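PDB 2WNH: 3-phytase from Klebsiella pneumoniae, which probably hydrolyses phytate (inositol hexakisphosphate), removing phosphate at the 3-position, as a member of the histidine acid phosphatase family. Local coordinates for residues Pro29-Arg35 with Glu48-Gly54; Glu39-Gly43 with Pro181-Phe185; Leu56-Gly60 with Trp218-Leu222; His59-Ala63 with Leu348-Gln352; Ala149-Ala154 with Asp250-Val255. The protein carries 3 engineered substitutions. One frame throughout, in Å; residues are numbered along the deposited sequence.

Contact 1. Residues Pro29-Arg35 with Glu48-Gly54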
# COMPACT_ATOMS: atom_id res chain seq x y z
N PRO B 29 33.43 5.92 1.50
CA PRO B 29 34.60 6.15 2.37
C PRO B 29 35.66 6.81 1.51
O PRO B 29 35.48 6.93 0.28
CB PRO B 29 35.05 4.74 2.75
CG PRO B 29 33.85 3.83 2.40
CD PRO B 29 33.28 4.49 1.18
N PRO B 30 36.80 7.22 2.11
CA PRO B 30 37.89 7.73 1.27
C PRO B 30 38.24 6.71 0.18
O PRO B 30 38.07 5.51 0.37
CB PRO B 30 39.07 7.85 2.27
CG PRO B 30 38.68 7.03 3.45
CD PRO B 30 37.18 7.17 3.53
N THR B 31 38.76 7.16 -0.96
CA THR B 31 39.31 6.21 -1.91
C THR B 31 40.63 5.66 -1.35
O THR B 31 41.18 6.22 -0.41
CB THR B 31 39.60 6.86 -3.24
OG1 THR B 31 40.64 7.81 -3.05
CG2 THR B 31 38.35 7.59 -3.78
N ALA B 32 41.11 4.56 -1.92
CA ALA B 32 42.39 3.99 -1.50
C ALA B 32 43.50 5.04 -1.55
O ALA B 32 44.26 5.17 -0.59
CB ALA B 32 42.75 2.77 -2.33
N GLY B 33 43.57 5.80 -2.65
CA GLY B 33 44.54 6.89 -2.79
C GLY B 33 44.40 7.96 -1.74
O GLY B 33 45.42 8.40 -1.16
N ASN B 34 43.16 8.40 -1.50
CA ASN B 34 42.86 9.38 -0.46
C ASN B 34 43.40 8.91 0.88
O ASN B 34 44.01 9.67 1.61
CB ASN B 34 41.35 9.58 -0.25
CG ASN B 34 40.66 10.32 -1.39
OD1 ASN B 34 39.41 10.26 -1.50
ND2 ASN B 34 41.42 11.02 -2.25
N ARG B 35 43.11 7.66 1.23
CA ARG B 35 43.54 7.12 2.53
C ARG B 35 45.06 7.20 2.69
O ARG B 35 45.54 7.68 3.72
CB ARG B 35 43.09 5.68 2.72
CG ARG B 35 43.52 5.09 4.07
CD ARG B 35 42.94 3.69 4.31
NE ARG B 35 41.48 3.69 4.38
CZ ARG B 35 40.76 4.07 5.43
NH1 ARG B 35 41.35 4.51 6.54
NH2 ARG B 35 39.45 4.00 5.37
N GLU B 48 38.50 2.81 9.39
CA GLU B 48 38.18 1.86 8.34
C GLU B 48 36.67 1.68 8.38
O GLU B 48 36.13 1.29 9.42
CB GLU B 48 38.88 0.53 8.60
CG GLU B 48 40.40 0.61 8.50
CD GLU B 48 40.89 0.68 7.07
OE1 GLU B 48 40.09 0.41 6.14
OE2 GLU B 48 42.08 1.02 6.86
N TRP B 49 36.00 1.96 7.27
CA TRP B 49 34.54 1.88 7.23
C TRP B 49 34.07 0.47 6.93
O TRP B 49 34.86 -0.37 6.48
CB TRP B 49 33.95 2.84 6.19
CG TRP B 49 34.30 4.27 6.33
CD1 TRP B 49 35.46 4.80 6.83
CD2 TRP B 49 33.52 5.38 5.86
NE1 TRP B 49 35.43 6.17 6.73
CE2 TRP B 49 34.25 6.55 6.14
CE3 TRP B 49 32.26 5.49 5.25
CZ2 TRP B 49 33.77 7.84 5.83
CZ3 TRP B 49 31.79 6.76 4.92
CH2 TRP B 49 32.53 7.92 5.22
N THR B 50 32.78 0.20 7.16
CA THR B 50 32.23 -1.12 6.88
C THR B 50 32.13 -1.34 5.37
O THR B 50 32.08 -2.46 4.89
CB THR B 50 30.86 -1.32 7.56
OG1 THR B 50 31.01 -1.10 8.97
CG2 THR B 50 30.36 -2.76 7.37
N THR B 51 32.11 -0.24 4.63
CA THR B 51 32.13 -0.28 3.18
C THR B 51 33.59 -0.24 2.70
O THR B 51 34.38 0.49 3.28
CB THR B 51 31.37 0.95 2.67
OG1 THR B 51 30.02 0.85 3.13
CG2 THR B 51 31.37 1.04 1.17
N HIS B 52 33.92 -0.99 1.64
CA HIS B 52 35.26 -0.88 1.02
C HIS B 52 35.58 0.56 0.60
O HIS B 52 34.72 1.25 0.07
CB HIS B 52 35.35 -1.79 -0.20
CG HIS B 52 35.13 -3.23 0.13
ND1 HIS B 52 36.04 -3.97 0.85
CD2 HIS B 52 34.09 -4.05 -0.13
CE1 HIS B 52 35.57 -5.20 1.01
NE2 HIS B 52 34.39 -5.27 0.42
N ASP B 53 36.82 1.00 0.78
CA ASP B 53 37.23 2.34 0.32
C ASP B 53 36.79 2.62 -1.10
O ASP B 53 36.92 1.75 -1.99
CB ASP B 53 38.76 2.51 0.40
CG ASP B 53 39.25 2.72 1.83
OD1 ASP B 53 38.42 2.99 2.72
OD2 ASP B 53 40.49 2.65 2.04
N GLY B 54 36.23 3.80 -1.32
CA GLY B 54 35.77 4.20 -2.66
C GLY B 54 34.44 3.64 -3.18
O GLY B 54 34.02 4.01 -4.28
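A side-on Arg35-Asp53 salt bridge and a Pro29-Trp49 CH-pi stack join the start of helix 32-42 to the loop that leads on to helix 58-77. Pro29 and Pro30 end the RHGxRxP signature that marks this phosphatase family. Pro29 lies flat on the indole: its CA sits 3.6 Å from the centroid of the Trp49 six-membered ring, almost exactly on the ring normal, and its CB is 3.5 Å from Trp49 CD2. Pro30 CD approaches the indole obliquely, 3.8 Å from Trp49 NE1.

On the helix side, Arg35 grips both oxygens of one carboxylate. Its NE reaches Asp53 OD2 at 2.7 Å (165°) and its NH2 reaches Asp53 OD1 at 3.0 Å (170°), both on syn lone pairs, with the two flat groups nearly coplanar. The arginine chain leaves the helix extended and bends at chi3 (-63°), which turns the NE edge to Asp53. Glu48 OE2 hangs over a guanidinium face, 3.6 Å from Arg35 NH1, where no N-H points at it. Thr31 and Asn34 form a capping box at the helix start, and Glu39, one turn on, gives Arg35 a further salt bridge.

With in-plane bonds on one side and a stacked carboxylate above, the guanidinium is fixed in rotation, and three acids, Asp53, Glu48 and Glu39, balance its largely buried charge.

Contact 2. Residues Glu39-Gly43 with Pro181-Phe185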
# COMPACT_ATOMS: atom_id res chain seq x y z
N GLU B 39 46.44 9.55 5.71
CA GLU B 39 47.12 8.85 6.80
C GLU B 39 48.58 9.27 6.87
O GLU B 39 49.12 9.43 7.97
CB GLU B 39 46.96 7.34 6.66
CG GLU B 39 45.54 6.90 7.02
CD GLU B 39 45.32 5.40 6.99
OE1 GLU B 39 46.17 4.64 6.45
OE2 GLU B 39 44.26 4.98 7.48
N ALA B 40 49.20 9.51 5.72
CA ALA B 40 50.58 10.03 5.68
C ALA B 40 50.63 11.46 6.21
O ALA B 40 51.50 11.80 7.02
CB ALA B 40 51.17 9.96 4.26
N ALA B 41 49.68 12.29 5.77
CA ALA B 41 49.58 13.69 6.18
C ALA B 41 49.48 13.92 7.69
O ALA B 41 49.96 14.94 8.20
CB ALA B 41 48.39 14.36 5.50
N THR B 42 48.84 12.99 8.39
CA THR B 42 48.55 13.18 9.82
C THR B 42 49.32 12.20 10.69
O THR B 42 49.20 12.23 11.91
CB THR B 42 47.03 13.02 10.11
OG1 THR B 42 46.60 11.74 9.64
CG2 THR B 42 46.24 14.11 9.43
N GLY B 43 50.09 11.33 10.05
CA GLY B 43 50.91 10.34 10.73
C GLY B 43 50.14 9.35 11.58
O GLY B 43 50.65 8.85 12.58
N PRO B 181 54.00 14.75 15.38
CA PRO B 181 54.16 15.31 14.04
C PRO B 181 52.89 15.19 13.18
O PRO B 181 52.27 14.12 13.11
CB PRO B 181 55.30 14.46 13.43
CG PRO B 181 56.05 13.94 14.62
CD PRO B 181 54.99 13.69 15.65
N CYS B 182 52.52 16.29 12.55
CA CYS B 182 51.41 16.32 11.60
C CYS B 182 51.98 16.96 10.34
O CYS B 182 51.82 18.16 10.13
CB CYS B 182 50.26 17.15 12.17
SG CYS B 182 48.58 16.54 11.83
N PRO B 183 52.69 16.15 9.52
CA PRO B 183 53.52 16.61 8.39
C PRO B 183 52.86 17.63 7.46
O PRO B 183 53.47 18.67 7.16
CB PRO B 183 53.83 15.31 7.63
CG PRO B 183 53.74 14.25 8.66
CD PRO B 183 52.70 14.69 9.64
N ILE B 184 51.64 17.36 7.02
CA ILE B 184 50.95 18.24 6.04
C ILE B 184 50.88 19.74 6.41
O ILE B 184 50.89 20.59 5.52
CB ILE B 184 49.53 17.69 5.66
CG1 ILE B 184 49.04 18.23 4.31
CG2 ILE B 184 48.51 17.98 6.76
CD1 ILE B 184 49.85 17.74 3.10
N PHE B 185 50.80 20.06 7.69
CA PHE B 185 50.62 21.47 8.08
C PHE B 185 51.94 22.24 8.02
O PHE B 185 51.95 23.46 8.08
CB PHE B 185 49.91 21.59 9.44
CG PHE B 185 48.50 21.03 9.42
CD1 PHE B 185 48.27 19.69 9.74
CD2 PHE B 185 47.43 21.83 9.05
CE1 PHE B 185 46.96 19.16 9.69
CE2 PHE B 185 46.12 21.31 8.99
CZ PHE B 185 45.89 19.97 9.31
O HOH W 1 49.13 13.42 14.35
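Ala41 presses its methyl onto the branch point of Ile184, with Ala41 CB 3.5 Å from Ile184 CB. Ile184 CG2 lies alongside, 3.8 Å from Ala41 CB. Ile184 carries CG1 anti to its backbone N (chi1 -158°), leaving CG2 as the branch that lies close to both the methyl and the carbonyl oxygen of Ala41. Val206 of helix 204-219 packs on both residues, and Met210 of the same helix on Ile184, so the pair packs against helix 204-219 where the loop meets helix 32-42.

The polar link is made by the backbone. Ile184 N donates to Ala41 O at 3.2 Å in a nearly straight bond (173°), meeting the oxygen in the carbonyl plane on a lone pair. Pro183 CD crowds the same oxygen at 3.1 Å; its nitrogen, lacking a hydrogen, cannot add a second bond. Next along the loop, Cys182 SG rests 3.9 Å from Thr42 CA, and its disulfide to Cys176 anchors the loop to the chain just after helix 165-175. A water bridges the two backbones, donating to Thr42 O at 2.7 Å and, weakly, to Pro181 O.

Gly43, at positive phi, turns the chain away. The contact thus sits at the C-terminal end of helix 32-42, closed by a Schellman motif whose last-turn carbonyl of Ala41 is taken up by an amide from a distant, disulfide-braced loop.

Contact 3. Residues Leu56-Gly60 with Trp218-Leu222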
# COMPACT_ATOMS: atom_id res chain seq x y z
N LEU B 56 30.11 2.74 -2.74
CA LEU B 56 28.94 3.44 -2.18
C LEU B 56 28.54 2.74 -0.87
O LEU B 56 28.34 1.51 -0.84
CB LEU B 56 27.76 3.41 -3.16
CG LEU B 56 26.46 4.10 -2.68
CD1 LEU B 56 26.61 5.60 -2.65
CD2 LEU B 56 25.27 3.71 -3.59
N THR B 57 28.41 3.51 0.21
CA THR B 57 28.04 2.90 1.49
C THR B 57 26.54 2.60 1.52
O THR B 57 25.79 3.18 0.72
CB THR B 57 28.37 3.80 2.68
OG1 THR B 57 27.48 4.92 2.71
CG2 THR B 57 29.83 4.30 2.61
N GLY B 58 26.11 1.74 2.45
CA GLY B 58 24.69 1.42 2.57
C GLY B 58 23.90 2.68 2.93
O GLY B 58 22.84 2.95 2.37
N HIS B 59 24.42 3.45 3.88
CA HIS B 59 23.79 4.71 4.26
C HIS B 59 23.71 5.66 3.04
O HIS B 59 22.69 6.34 2.80
CB HIS B 59 24.57 5.33 5.42
CG HIS B 59 24.03 6.63 5.92
ND1 HIS B 59 23.37 6.74 7.12
CD2 HIS B 59 24.10 7.89 5.41
CE1 HIS B 59 23.04 8.00 7.33
NE2 HIS B 59 23.48 8.73 6.31
N GLY B 60 24.78 5.66 2.25
CA GLY B 60 24.81 6.42 0.99
C GLY B 60 23.70 5.98 0.04
O GLY B 60 23.01 6.82 -0.54
N TRP B 218 30.66 12.62 8.40
CA TRP B 218 29.51 13.30 9.03
C TRP B 218 28.22 12.84 8.35
O TRP B 218 27.26 12.41 9.01
CB TRP B 218 29.60 14.84 8.93
CG TRP B 218 28.42 15.50 9.64
CD1 TRP B 218 27.24 15.92 9.08
CD2 TRP B 218 28.30 15.71 11.05
NE1 TRP B 218 26.40 16.40 10.06
CE2 TRP B 218 27.03 16.30 11.28
CE3 TRP B 218 29.15 15.49 12.15
CZ2 TRP B 218 26.58 16.65 12.57
CZ3 TRP B 218 28.70 15.85 13.44
CH2 TRP B 218 27.43 16.42 13.63
N SER B 219 28.22 12.93 7.03
CA SER B 219 27.03 12.63 6.23
C SER B 219 26.61 11.18 6.35
O SER B 219 25.40 10.86 6.25
CB SER B 219 27.31 12.97 4.76
OG SER B 219 27.66 14.34 4.64
N GLU B 220 27.60 10.31 6.55
CA GLU B 220 27.44 8.86 6.75
C GLU B 220 26.74 8.48 8.07
O GLU B 220 26.29 7.35 8.24
CB GLU B 220 28.84 8.20 6.71
CG GLU B 220 28.92 6.69 7.04
CD GLU B 220 28.43 5.80 5.89
OE1 GLU B 220 27.91 6.32 4.89
OE2 GLU B 220 28.59 4.55 5.97
N ASN B 221 26.70 9.41 9.02
CA ASN B 221 26.33 9.04 10.40
C ASN B 221 27.33 8.08 11.08
O ASN B 221 26.95 7.17 11.85
CB ASN B 221 24.87 8.49 10.47
CG ASN B 221 24.31 8.51 11.90
OD1 ASN B 221 24.76 9.30 12.74
ND2 ASN B 221 23.35 7.62 12.18
N LEU B 222 28.63 8.24 10.79
CA LEU B 222 29.67 7.58 11.60
C LEU B 222 29.56 8.05 13.05
O LEU B 222 29.24 9.22 13.29
CB LEU B 222 31.09 7.95 11.11
CG LEU B 222 31.64 7.34 9.84
CD1 LEU B 222 33.10 7.78 9.64
CD2 LEU B 222 31.58 5.80 9.78
O HOH W 2 26.61 2.79 5.81
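Thr57 OG1 is held from two sides: it accepts from Gly60 N at 2.8 Å (152°) and donates to Glu220 OE1 at 2.6 Å, on the syn lone pair of that oxygen. The threonine hydroxyl lies between the backbone N and the carbonyl carbon (chi1 71°), which places it over the first turn of helix 58-77. Glu220 comes from the opposite direction, bending at chi2, and its second oxygen, OE2, receives a bond of 2.7 Å from a water that in turn accepts from His59 N. Through its bond from Gly60 N, Thr57 is the N-cap of this helix, and a carboxylate from the end of helix 204-219 extends the cap by one shell; its negative charge probably suits the helix start. That second helix is itself closed by a Schellman motif at Asn221, whose backbone has positive phi.

The same turn brings backbone against an imidazole. Glu220 O stands 3.2 Å above the centre of the His59 ring, where ND1 is not angled to bond it, while Asn221 CB touches His59 CE1 at 3.7 Å. Asp110 of the second subunit binds both His59 ND1 and Asn221 ND2, and a glycerol molecule is hydrogen-bonded to Glu220 O.

Contact 4. Residues His59-Ala63 with Leu348-Gln352; sequences HGYAA and LRRLQ
Leu351 lays its branched end over the face of the His59 ring turned from Glu220: CD2 stands 3.6 Å from the ring centroid, 16° off the normal, in a CH-pi contact, and CG comes to 3.4 Å from His59 CE1. Leu351 follows helix 345-349 and is the positive-phi residue of a Schellman motif, so the turn that ends this helix also delivers the leucine to helix 58-77. The CG of Leu351 points anti to its carbonyl carbon (chi1 -67°), and the two methyls spread over the ring and the next turn of the helix. There CD2 meets Ala63 CB at 3.7 Å, and CD1 reaches Ala62 CB at 4.1 Å. Small residues at these positions let the leucine settle close to the helix backbone. Leu348 adds CD2 at the margin, 4.2 Å from Ala63 CB.

Farther out, the ring edge is polar. The backbone oxygen of Arg349 lies near the ring plane at CE1, whereas the Arg349 side chain bonds instead to the carbonyls of Trp218 and Leu222 and to Gly115 of the second subunit. Arg69 of that subunit packs on Leu351, and its Asp110 holds His59 ND1. Leu351 and the bond from NE2 probably hold the orientation of the ring.

His59 NE2 donates to Leu348 O at 2.9 Å (148°), slightly out of the ring plane. That oxygen also accepts Leu351 N at 3.2 Å, the two donors arriving from opposite faces of its carbonyl plane.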
# COMPACT_ATOMS: atom_id res chain seq x y z
N HIS B 59 24.42 3.45 3.88
CA HIS B 59 23.79 4.71 4.26
C HIS B 59 23.71 5.66 3.04
O HIS B 59 22.69 6.34 2.80
CB HIS B 59 24.57 5.33 5.42
CG HIS B 59 24.03 6.63 5.92
ND1 HIS B 59 23.37 6.74 7.12
CD2 HIS B 59 24.10 7.89 5.41
CE1 HIS B 59 23.04 8.00 7.33
NE2 HIS B 59 23.48 8.73 6.31
N GLY B 60 24.78 5.66 2.25
CA GLY B 60 24.81 6.42 0.99
C GLY B 60 23.70 5.98 0.04
O GLY B 60 23.01 6.82 -0.54
N TYR B 61 23.54 4.67 -0.12
CA TYR B 61 22.45 4.15 -0.98
C TYR B 61 21.10 4.63 -0.44
O TYR B 61 20.28 5.16 -1.20
CB TYR B 61 22.51 2.63 -1.01
CG TYR B 61 21.68 1.99 -2.10
CD1 TYR B 61 20.30 1.82 -1.95
CD2 TYR B 61 22.28 1.53 -3.28
CE1 TYR B 61 19.54 1.21 -2.94
CE2 TYR B 61 21.52 0.93 -4.31
CZ TYR B 61 20.15 0.77 -4.10
OH TYR B 61 19.37 0.20 -5.08
N ALA B 62 20.87 4.46 0.87
CA ALA B 62 19.61 4.88 1.49
C ALA B 62 19.30 6.36 1.29
O ALA B 62 18.19 6.71 0.98
CB ALA B 62 19.59 4.53 2.98
N ALA B 63 20.31 7.22 1.45
CA ALA B 63 20.11 8.65 1.23
C ALA B 63 19.75 8.97 -0.22
O ALA B 63 18.92 9.84 -0.48
CB ALA B 63 21.34 9.43 1.66
N LEU B 348 21.38 14.61 5.59
CA LEU B 348 22.09 13.42 5.10
C LEU B 348 22.41 12.50 6.28
O LEU B 348 22.14 11.31 6.21
CB LEU B 348 23.38 13.80 4.38
CG LEU B 348 23.14 14.43 3.01
CD1 LEU B 348 24.44 15.09 2.52
CD2 LEU B 348 22.62 13.42 1.97
N ARG B 349 22.96 13.08 7.35
CA ARG B 349 23.32 12.30 8.53
C ARG B 349 22.10 11.56 9.10
O ARG B 349 22.21 10.40 9.52
CB ARG B 349 23.94 13.20 9.60
CG ARG B 349 24.51 12.42 10.80
CD ARG B 349 25.34 13.31 11.70
NE ARG B 349 25.83 12.58 12.87
CZ ARG B 349 26.95 11.86 12.93
NH1 ARG B 349 27.75 11.75 11.87
NH2 ARG B 349 27.29 11.25 14.08
N ARG B 350 20.95 12.23 9.08
CA ARG B 350 19.70 11.68 9.68
C ARG B 350 18.86 10.83 8.72
O ARG B 350 17.81 10.30 9.11
CB ARG B 350 18.85 12.83 10.24
CG ARG B 350 19.52 13.63 11.39
CD ARG B 350 18.71 14.87 11.72
NE ARG B 350 17.32 14.48 12.01
CZ ARG B 350 16.87 14.12 13.21
NH1 ARG B 350 17.67 14.11 14.26
NH2 ARG B 350 15.60 13.77 13.35
N LEU B 351 19.32 10.68 7.48
CA LEU B 351 18.51 10.03 6.42
C LEU B 351 17.10 10.62 6.37
O LEU B 351 16.10 9.89 6.24
CB LEU B 351 18.48 8.50 6.59
CG LEU B 351 19.83 7.80 6.37
CD1 LEU B 351 19.70 6.31 6.62
CD2 LEU B 351 20.35 8.05 4.93
N GLN B 352 17.04 11.95 6.45
CA GLN B 352 15.77 12.67 6.34
C GLN B 352 15.26 12.61 4.90
O GLN B 352 15.99 12.92 3.97
CB GLN B 352 15.97 14.14 6.75
CG GLN B 352 14.76 15.04 6.50
CD GLN B 352 13.59 14.67 7.39
OE1 GLN B 352 13.74 14.61 8.61
NE2 GLN B 352 12.45 14.36 6.78

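Contact 5. Residues Ala149-Ala154 with Asp250-Val255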
# COMPACT_ATOMS: atom_id res chain seq x y z
N ALA B 149 47.98 27.39 -16.51
CA ALA B 149 46.61 27.74 -16.09
C ALA B 149 46.42 27.76 -14.57
O ALA B 149 45.83 28.70 -14.04
CB ALA B 149 45.62 26.76 -16.75
N VAL B 150 46.89 26.71 -13.89
CA VAL B 150 46.80 26.61 -12.43
C VAL B 150 47.64 27.72 -11.79
O VAL B 150 47.18 28.41 -10.88
CB VAL B 150 47.21 25.20 -11.91
CG1 VAL B 150 47.23 25.13 -10.40
CG2 VAL B 150 46.27 24.13 -12.47
N LYS B 151 48.86 27.91 -12.29
CA LYS B 151 49.73 28.96 -11.72
C LYS B 151 49.13 30.35 -11.88
O LYS B 151 49.18 31.17 -10.96
CB LYS B 151 51.12 28.89 -12.34
CG LYS B 151 51.95 27.76 -11.80
CD LYS B 151 53.24 27.60 -12.60
CE LYS B 151 54.18 28.78 -12.38
NZ LYS B 151 55.54 28.51 -12.94
N GLU B 152 48.53 30.61 -13.05
CA GLU B 152 47.90 31.90 -13.33
C GLU B 152 46.78 32.21 -12.36
O GLU B 152 46.73 33.30 -11.77
CB GLU B 152 47.37 31.94 -14.77
CG GLU B 152 46.85 33.32 -15.18
CD GLU B 152 47.93 34.40 -15.10
OE1 GLU B 152 49.03 34.22 -15.68
OE2 GLU B 152 47.69 35.44 -14.44
N LYS B 153 45.89 31.24 -12.17
CA LYS B 153 44.79 31.41 -11.26
C LYS B 153 45.24 31.43 -9.80
O LYS B 153 44.72 32.24 -9.04
CB LYS B 153 43.75 30.32 -11.47
CG LYS B 153 42.43 30.65 -10.83
CD LYS B 153 41.35 29.65 -11.22
CE LYS B 153 40.04 30.09 -10.62
NZ LYS B 153 38.96 29.10 -10.90
N ALA B 154 46.18 30.56 -9.43
CA ALA B 154 46.66 30.47 -8.04
C ALA B 154 47.33 31.77 -7.56
O ALA B 154 47.11 32.21 -6.45
CB ALA B 154 47.59 29.28 -7.86
N ASP B 250 38.67 25.66 -6.75
CA ASP B 250 38.98 26.85 -7.54
C ASP B 250 40.25 26.64 -8.35
O ASP B 250 40.35 27.11 -9.48
CB ASP B 250 39.17 28.08 -6.65
CG ASP B 250 37.87 28.61 -6.08
OD1 ASP B 250 36.76 28.27 -6.58
OD2 ASP B 250 37.97 29.39 -5.09
N LEU B 251 41.20 25.88 -7.79
CA LEU B 251 42.55 25.77 -8.36
C LEU B 251 42.80 24.44 -9.04
O LEU B 251 43.93 24.13 -9.41
CB LEU B 251 43.62 26.03 -7.28
CG LEU B 251 43.57 27.38 -6.59
CD1 LEU B 251 44.70 27.52 -5.54
CD2 LEU B 251 43.60 28.54 -7.59
N SER B 252 41.74 23.64 -9.22
CA SER B 252 41.86 22.39 -9.96
C SER B 252 40.74 22.24 -10.99
O SER B 252 40.86 22.72 -12.12
CB SER B 252 41.94 21.17 -9.01
OG SER B 252 40.81 21.08 -8.14
N ASN B 253 39.64 21.59 -10.60
CA ASN B 253 38.53 21.36 -11.53
C ASN B 253 37.87 22.61 -12.09
O ASN B 253 37.28 22.56 -13.18
CB ASN B 253 37.47 20.51 -10.85
CG ASN B 253 38.05 19.29 -10.20
OD1 ASN B 253 38.83 18.58 -10.81
ND2 ASN B 253 37.68 19.04 -8.96
N ASP B 254 37.92 23.71 -11.35
CA ASP B 254 37.24 24.93 -11.76
C ASP B 254 38.16 25.91 -12.52
O ASP B 254 37.79 27.05 -12.75
CB ASP B 254 36.56 25.59 -10.56
CG ASP B 254 35.42 24.75 -10.01
OD1 ASP B 254 34.70 24.09 -10.80
OD2 ASP B 254 35.23 24.73 -8.78
N VAL B 255 39.36 25.45 -12.85
CA VAL B 255 40.28 26.20 -13.73
C VAL B 255 39.73 26.06 -15.15
O VAL B 255 39.57 24.94 -15.65
CB VAL B 255 41.73 25.63 -13.64
CG1 VAL B 255 42.63 26.27 -14.70
CG2 VAL B 255 42.31 25.87 -12.23
O HOH W 3 36.71 29.53 -9.30
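Val150 and Leu251 bring their backbones nearest, 5.9 Å from CA to CA, where the last turns of helix 143-154 lie against the link between helices 243-250 and 256-274. In that link the chain leaves helical geometry at Leu251 and makes a type I turn from Ser252 to Val255, which then becomes the N-cap residue of helix 256-274. The turn brings the carbonyls of Asp250 and Asp254 together.

Apolar side chains pack between the two backbones. Val255 sets CG1 against Ala149 CB at 3.7 Å, and Leu251 CD2 rests on Ala154 CA at 3.6 Å. Val150 lies over Leu251 O with CG1 and packs behind against the small sheet of strands 191-193 and 199-201.

Between these patches Lys153 runs fully extended, with CG anti to its backbone N (chi1 -164°), antiparallel to the Val255 side chain. Its NZ donates to Asp250 O at 2.8 Å, in the carbonyl plane and on a lone pair, and more weakly to Asp254 O at 3.0 Å. A water accepts from Lys153 NZ at 2.8 Å and donates to Asp250 OD1 at 3.0 Å. The carboxylates themselves are turned elsewhere: Asp250 to Arg312, and Asp254 to Thr299 and Arg298.

The ammonium is therefore bound by two backbone oxygens and one water, with no direct salt bridge to either aspartate. Their charges nearby, together with the carbonyl end of helix 243-250, probably help to keep Lys153 protonated.

Contacts 3 and 4 share His59 and have centres about 6 Å apart, gathering the ends of helices 204-219 and 345-349 at the start of helix 58-77, where the second subunit and glycerol also meet the chain. Contact 1 lies about 12 Å from contact 3 between centres and touches it directly, Thr51 and Pro29 resting on Thr57 and Trp49 on Glu220. Contact 2 lies at the other end of helix 32-42, its centre about 18 Å from that of contact 1. Contact 5 stands apart, its centre about 33 Å from that of contact 4; a sodium ion lies about 4 Å from the Asp250 side chain. His358, a magnesium ligand in another structure of this protein, is about 11 Å from Leu348, side chain to side chain.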